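Hypothetical protein (Uncultured marine organism, PDB 2OP5) is of unknown function but folds as a dimeric ferredoxin-like protein, probably related to the dimeric alpha-beta barrel proteins. Local coordinates at residues 16-20 against 21-25; 37-40 against 41-44. All coordinates share one frame; numbering follows the deposited sequence. Where two conformers were deposited one is given.

Contact 1. Residues 16-20 against 21-25; sequences MDFTS and ENELE
F18, where the chain leaves strand 10-17, lies against the first turn of helix 21-28, where L24 and E23 receive its ring. At the root, its CB lies 4.1 Å from L24 N. CG is anti to the carbonyl carbon (chi1 -62°), which swings the ring off the strand and toward the helix. CG itself lies close to L24 N and CA, and the two sides of the ring then divide between neighbours: CD1 rests 3.8 Å from L24 CB, while CD2 comes equally near E23 CG. L24 CA sits over one face, 4.1 Å from the ring centroid and 20° off the normal, a CH-pi contact displaced toward the rim. At the edge, in the ring plane, lies E23 OE2, with the carboxylate turned 70° against the ring; that oxygen accepts a hydrogen bond from V99 N, which fixes where the acid ends up. Farther out the ring meets those of F27 and F100.

The tight turn that brings strand and helix together is the first strand-to-helix connection of the ferredoxin-like fold, and S20 serves there as N-cap. Its OG, held between the backbone N and the carbonyl carbon, accepts from E23 N at 3.1 Å, satisfying an amide that the first turn would otherwise leave without an acceptor. One residue along, L24 N donates to S20 O at 3.2 Å. E23 CB packs 3.3 Å from the capping S20 OG, and from there the extended E23 chain runs past the phenyl ring. On the outer side, T19 OG1 stands 4.1 Å from E23 OE1.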
loop_
_atom_site.group_PDB
_atom_site.type_symbol
_atom_site.label_atom_id
_atom_site.label_comp_id
_atom_site.label_asym_id
_atom_site.label_seq_id
_atom_site.Cartn_x
_atom_site.Cartn_y
_atom_site.Cartn_z
HETATM N N MSE A 16 -1.859 -9.968 -4.575
HETATM C CA MSE A 16 -2.131 -11.347 -5.007
HETATM C C MSE A 16 -2.946 -11.335 -6.287
HETATM O O MSE A 16 -3.923 -10.602 -6.393
HETATM C CB MSE A 16 -2.939 -12.116 -3.978
HETATM C CG MSE A 16 -2.159 -12.555 -2.778
HETATM SE SE MSE A 16 -3.362 -12.724 -1.245
HETATM C CE MSE A 16 -3.759 -10.907 -1.152
ATOM N N ASP A 17 -2.555 -12.184 -7.226
ATOM C CA ASP A 17 -3.194 -12.304 -8.526
ATOM C C ASP A 17 -3.761 -13.700 -8.666
ATOM O O ASP A 17 -3.037 -14.686 -8.484
ATOM C CB ASP A 17 -2.180 -12.079 -9.636
ATOM C CG ASP A 17 -1.602 -10.682 -9.624
ATOM O OD1 ASP A 17 -2.258 -9.797 -9.054
ATOM O OD2 ASP A 17 -0.486 -10.470 -10.167
ATOM N N PHE A 18 -5.047 -13.766 -9.013
ATOM C CA PHE A 18 -5.769 -15.027 -9.174
ATOM C C PHE A 18 -5.958 -15.368 -10.642
ATOM O O PHE A 18 -5.886 -14.486 -11.513
ATOM C CB PHE A 18 -7.111 -14.956 -8.426
ATOM C CG PHE A 18 -6.951 -14.760 -6.941
ATOM C CD1 PHE A 18 -6.809 -13.483 -6.408
ATOM C CD2 PHE A 18 -6.871 -15.848 -6.084
ATOM C CE1 PHE A 18 -6.636 -13.295 -5.039
ATOM C CE2 PHE A 18 -6.686 -15.660 -4.715
ATOM C CZ PHE A 18 -6.576 -14.378 -4.198
ATOM N N THR A 19 -6.164 -16.657 -10.914
ATOM C CA THR A 19 -6.335 -17.151 -12.277
ATOM C C THR A 19 -7.778 -16.965 -12.785
ATOM O O THR A 19 -8.073 -17.216 -13.957
ATOM C CB THR A 19 -5.927 -18.638 -12.419
ATOM O OG1 THR A 19 -6.817 -19.461 -11.665
ATOM C CG2 THR A 19 -4.473 -18.871 -11.963
ATOM N N SER A 20 -8.675 -16.546 -11.903
ATOM C CA SER A 20 -10.049 -16.255 -12.298
ATOM C C SER A 20 -10.662 -15.262 -11.322
ATOM O O SER A 20 -10.243 -15.168 -10.159
ATOM C CB SER A 20 -10.904 -17.522 -12.332
ATOM O OG SER A 20 -11.127 -18.020 -11.024
ATOM N N GLU A 21 -11.667 -14.543 -11.818
ATOM C CA GLU A 21 -12.408 -13.597 -11.029
ATOM C C GLU A 21 -13.211 -14.343 -9.947
ATOM O O GLU A 21 -13.240 -13.909 -8.802
ATOM C CB GLU A 21 -13.324 -12.759 -11.924
ATOM C CG GLU A 21 -13.972 -11.576 -11.222
ATOM C CD GLU A 21 -12.973 -10.528 -10.726
ATOM O OE1 GLU A 21 -11.807 -10.499 -11.206
ATOM O OE2 GLU A 21 -13.372 -9.717 -9.861
ATOM N N ASN A 22 -13.829 -15.472 -10.287
ATOM C CA ASN A 22 -14.586 -16.231 -9.281
ATOM C C ASN A 22 -13.696 -16.616 -8.111
ATOM O O ASN A 22 -14.123 -16.541 -6.954
ATOM C CB ASN A 22 -15.286 -17.475 -9.860
ATOM C CG ASN A 22 -16.581 -17.149 -10.603
ATOM O OD1 ASN A 22 -17.056 -16.007 -10.620
ATOM N ND2 ASN A 22 -17.175 -18.178 -11.211
ATOM N N GLU A 23 -12.457 -16.986 -8.391
ATOM C CA GLU A 23 -11.537 -17.349 -7.311
ATOM C C GLU A 23 -11.189 -16.139 -6.431
ATOM O O GLU A 23 -11.146 -16.244 -5.197
ATOM C CB GLU A 23 -10.283 -18.006 -7.866
ATOM C CG GLU A 23 -9.434 -18.626 -6.772
ATOM C CD GLU A 23 -8.418 -19.617 -7.298
ATOM O OE1 GLU A 23 -8.771 -20.428 -8.176
ATOM O OE2 GLU A 23 -7.269 -19.608 -6.811
ATOM N N LEU A 24 -10.959 -14.991 -7.057
ATOM C CA LEU A 24 -10.727 -13.753 -6.309
ATOM C C LEU A 24 -11.918 -13.443 -5.402
ATOM O O LEU A 24 -11.732 -13.149 -4.215
ATOM C CB LEU A 24 -10.450 -12.591 -7.277
ATOM C CG LEU A 24 -10.316 -11.152 -6.740
ATOM C CD1 LEU A 24 -9.456 -10.361 -7.695
ATOM C CD2 LEU A 24 -11.649 -10.418 -6.464
ATOM N N GLU A 25 -13.134 -13.551 -5.943
ATOM C CA GLU A 25 -14.363 -13.279 -5.186
ATOM C C GLU A 25 -14.533 -14.218 -4.004
ATOM O O GLU A 25 -15.028 -13.814 -2.940
ATOM C CB GLU A 25 -15.593 -13.406 -6.077
ATOM C CG GLU A 25 -15.680 -12.382 -7.191
ATOM C CD GLU A 25 -16.920 -12.558 -8.033
ATOM O OE1 GLU A 25 -18.029 -12.581 -7.450
ATOM O OE2 GLU A 25 -16.783 -12.669 -9.272
#

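Contact 2. Residues 37-40 against 41-44; sequences EDLY and SRLS. With EDO (1,2-ethanediol), chain G.
E37 O is gripped by two donors: S41 N at 2.8 Å and, more weakly, the O2 of a 1,2-ethanediol molecule probably left from crystallisation. The first is the i to i+4 bond of an alpha-helix, helix 37-46, which lies on one face of the ferredoxin-like sheet. On its inner side L39 and L43 pack one turn apart, L39 CG meeting L43 CD1 at 3.7 Å. L39 lies against I82 of helix 73-86, and L43 against I82 and C79. Y40 turns elsewhere: its OH bonds H51, and its ring stacks on F113 of the second subunit.

Outside, D38 and R42 form a salt bridge, its R42 NH2 to D38 OD2 hydrogen bond a weak one at 3.3 Å. D38 OD2 meets the guanidinium at its edge, near its plane, though the carboxylate is turned 66° against it, while L39 CA lies over one guanidinium face. A bend at chi3 (-75°) folds the arginine back along the helix to reach this acid, and the same NH2 also bridges to E86 of helix 73-86. A leucine in place of this arginine would remove both salt bridges, and is likely to leave the carboxylates of D38 and E86 without their shared cation and the two helices less firmly joined. At the far end, S44 OG donates back to S41 O at 3.1 Å, while S44 N bonds Y40 O at 2.7 Å.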
loop_
_atom_site.group_PDB
_atom_site.type_symbol
_atom_site.label_atom_id
_atom_site.label_comp_id
_atom_site.label_asym_id
_atom_site.label_seq_id
_atom_site.Cartn_x
_atom_site.Cartn_y
_atom_site.Cartn_z
ATOM N N GLU A 37 -11.699 -9.653 14.335
ATOM C CA GLU A 37 -11.405 -8.507 15.190
ATOM C C GLU A 37 -10.595 -9.027 16.377
ATOM O O GLU A 37 -9.816 -8.294 16.983
ATOM C CB GLU A 37 -12.679 -7.799 15.697
ATOM C CG GLU A 37 -13.793 -7.546 14.661
ATOM C CD GLU A 37 -13.405 -6.644 13.493
ATOM O OE1 GLU A 37 -12.399 -5.913 13.569
ATOM O OE2 GLU A 37 -14.146 -6.659 12.485
ATOM N N ASP A 38 -10.796 -10.298 16.707
ATOM C CA ASP A 38 -10.049 -10.920 17.778
ATOM C C ASP A 38 -8.554 -10.913 17.437
ATOM O O ASP A 38 -7.731 -10.450 18.227
ATOM C CB ASP A 38 -10.561 -12.341 17.988
ATOM C CG ASP A 38 -9.865 -13.051 19.124
ATOM O OD1 ASP A 38 -9.400 -12.395 20.073
ATOM O OD2 ASP A 38 -9.781 -14.290 19.061
ATOM N N LEU A 39 -8.225 -11.399 16.239
ATOM C CA LEU A 39 -6.850 -11.447 15.765
ATOM C C LEU A 39 -6.299 -10.017 15.667
ATOM O O LEU A 39 -5.222 -9.736 16.151
ATOM C CB LEU A 39 -6.776 -12.152 14.401
ATOM C CG LEU A 39 -5.378 -12.192 13.785
ATOM C CD1 LEU A 39 -4.474 -12.890 14.691
ATOM C CD2 LEU A 39 -5.331 -12.839 12.408
ATOM N N TYR A 40 -7.054 -9.120 15.046
ATOM C CA TYR A 40 -6.648 -7.711 14.948
ATOM C C TYR A 40 -6.368 -7.072 16.294
ATOM O O TYR A 40 -5.454 -6.282 16.419
ATOM C CB TYR A 40 -7.723 -6.864 14.262
ATOM C CG TYR A 40 -7.756 -6.916 12.759
ATOM C CD1 TYR A 40 -6.580 -6.784 12.006
ATOM C CD2 TYR A 40 -8.967 -6.972 12.086
ATOM C CE1 TYR A 40 -6.607 -6.807 10.649
ATOM C CE2 TYR A 40 -9.004 -6.962 10.718
ATOM C CZ TYR A 40 -7.821 -6.880 10.000
ATOM O OH TYR A 40 -7.864 -6.896 8.619
ATOM N N SER A 41 -7.163 -7.404 17.302
ATOM C CA SER A 41 -6.936 -6.843 18.639
ATOM C C SER A 41 -5.547 -7.200 19.141
ATOM O O SER A 41 -4.842 -6.344 19.629
ATOM C CB SER A 41 -7.985 -7.344 19.629
ATOM O OG SER A 41 -7.905 -6.626 20.841
ATOM N N ARG A 42 -5.161 -8.467 18.975
ATOM C CA ARG A 42 -3.857 -8.945 19.430
ATOM C C ARG A 42 -2.695 -8.474 18.560
ATOM O O ARG A 42 -1.610 -8.222 19.083
ATOM C CB ARG A 42 -3.868 -10.471 19.591
ATOM C CG ARG A 42 -4.699 -10.854 20.806
ATOM C CD ARG A 42 -4.883 -12.354 21.041
ATOM N NE ARG A 42 -5.849 -12.927 20.106
ATOM C CZ ARG A 42 -5.563 -13.661 19.043
ATOM N NH1 ARG A 42 -4.320 -13.986 18.735
ATOM N NH2 ARG A 42 -6.555 -14.099 18.292
ATOM N N LEU A 43 -2.915 -8.375 17.253
ATOM C CA LEU A 43 -1.902 -7.880 16.349
ATOM C C LEU A 43 -1.721 -6.376 16.585
ATOM O O LEU A 43 -0.608 -5.866 16.571
ATOM C CB LEU A 43 -2.283 -8.150 14.888
ATOM C CG LEU A 43 -2.367 -9.580 14.329
ATOM C CD1 LEU A 43 -2.893 -9.546 12.917
ATOM C CD2 LEU A 43 -1.026 -10.322 14.334
ATOM N N SER A 44 -2.809 -5.663 16.843
ATOM C CA SER A 44 -2.696 -4.211 17.081
ATOM C C SER A 44 -1.891 -3.930 18.352
ATOM O O SER A 44 -1.088 -3.001 18.371
ATOM C CB SER A 44 -4.056 -3.500 17.123
ATOM O OG SER A 44 -4.663 -3.519 18.402
HETATM C C1 EDO G . -10.880 -4.266 15.392
HETATM O O1 EDO G . -10.928 -2.869 15.747
HETATM C C2 EDO G . -10.048 -5.142 16.333
HETATM O O2 EDO G . -10.591 -5.346 17.645
#

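Coming from the N terminus, the chain runs up strand 10-17, an inner strand of the four-stranded antiparallel sheet, and contact 1 closes the turn into helix 21-28. Helix 31-34 follows, and contact 2 then lies wholly inside helix 37-46, before the chain returns to the sheet in strand 48-56, outermost within this chain. The two are therefore in series, neither nested nor crossing, with centres 26 Å apart on opposite sides of the chain's centre. Contact 1 ties a strand end to the start of a helix, beside strand 63-70 and the loop ahead of strand 102-114. Contact 2 joins its helix to helix 73-86 and, through Y40 and S44, to the second subunit.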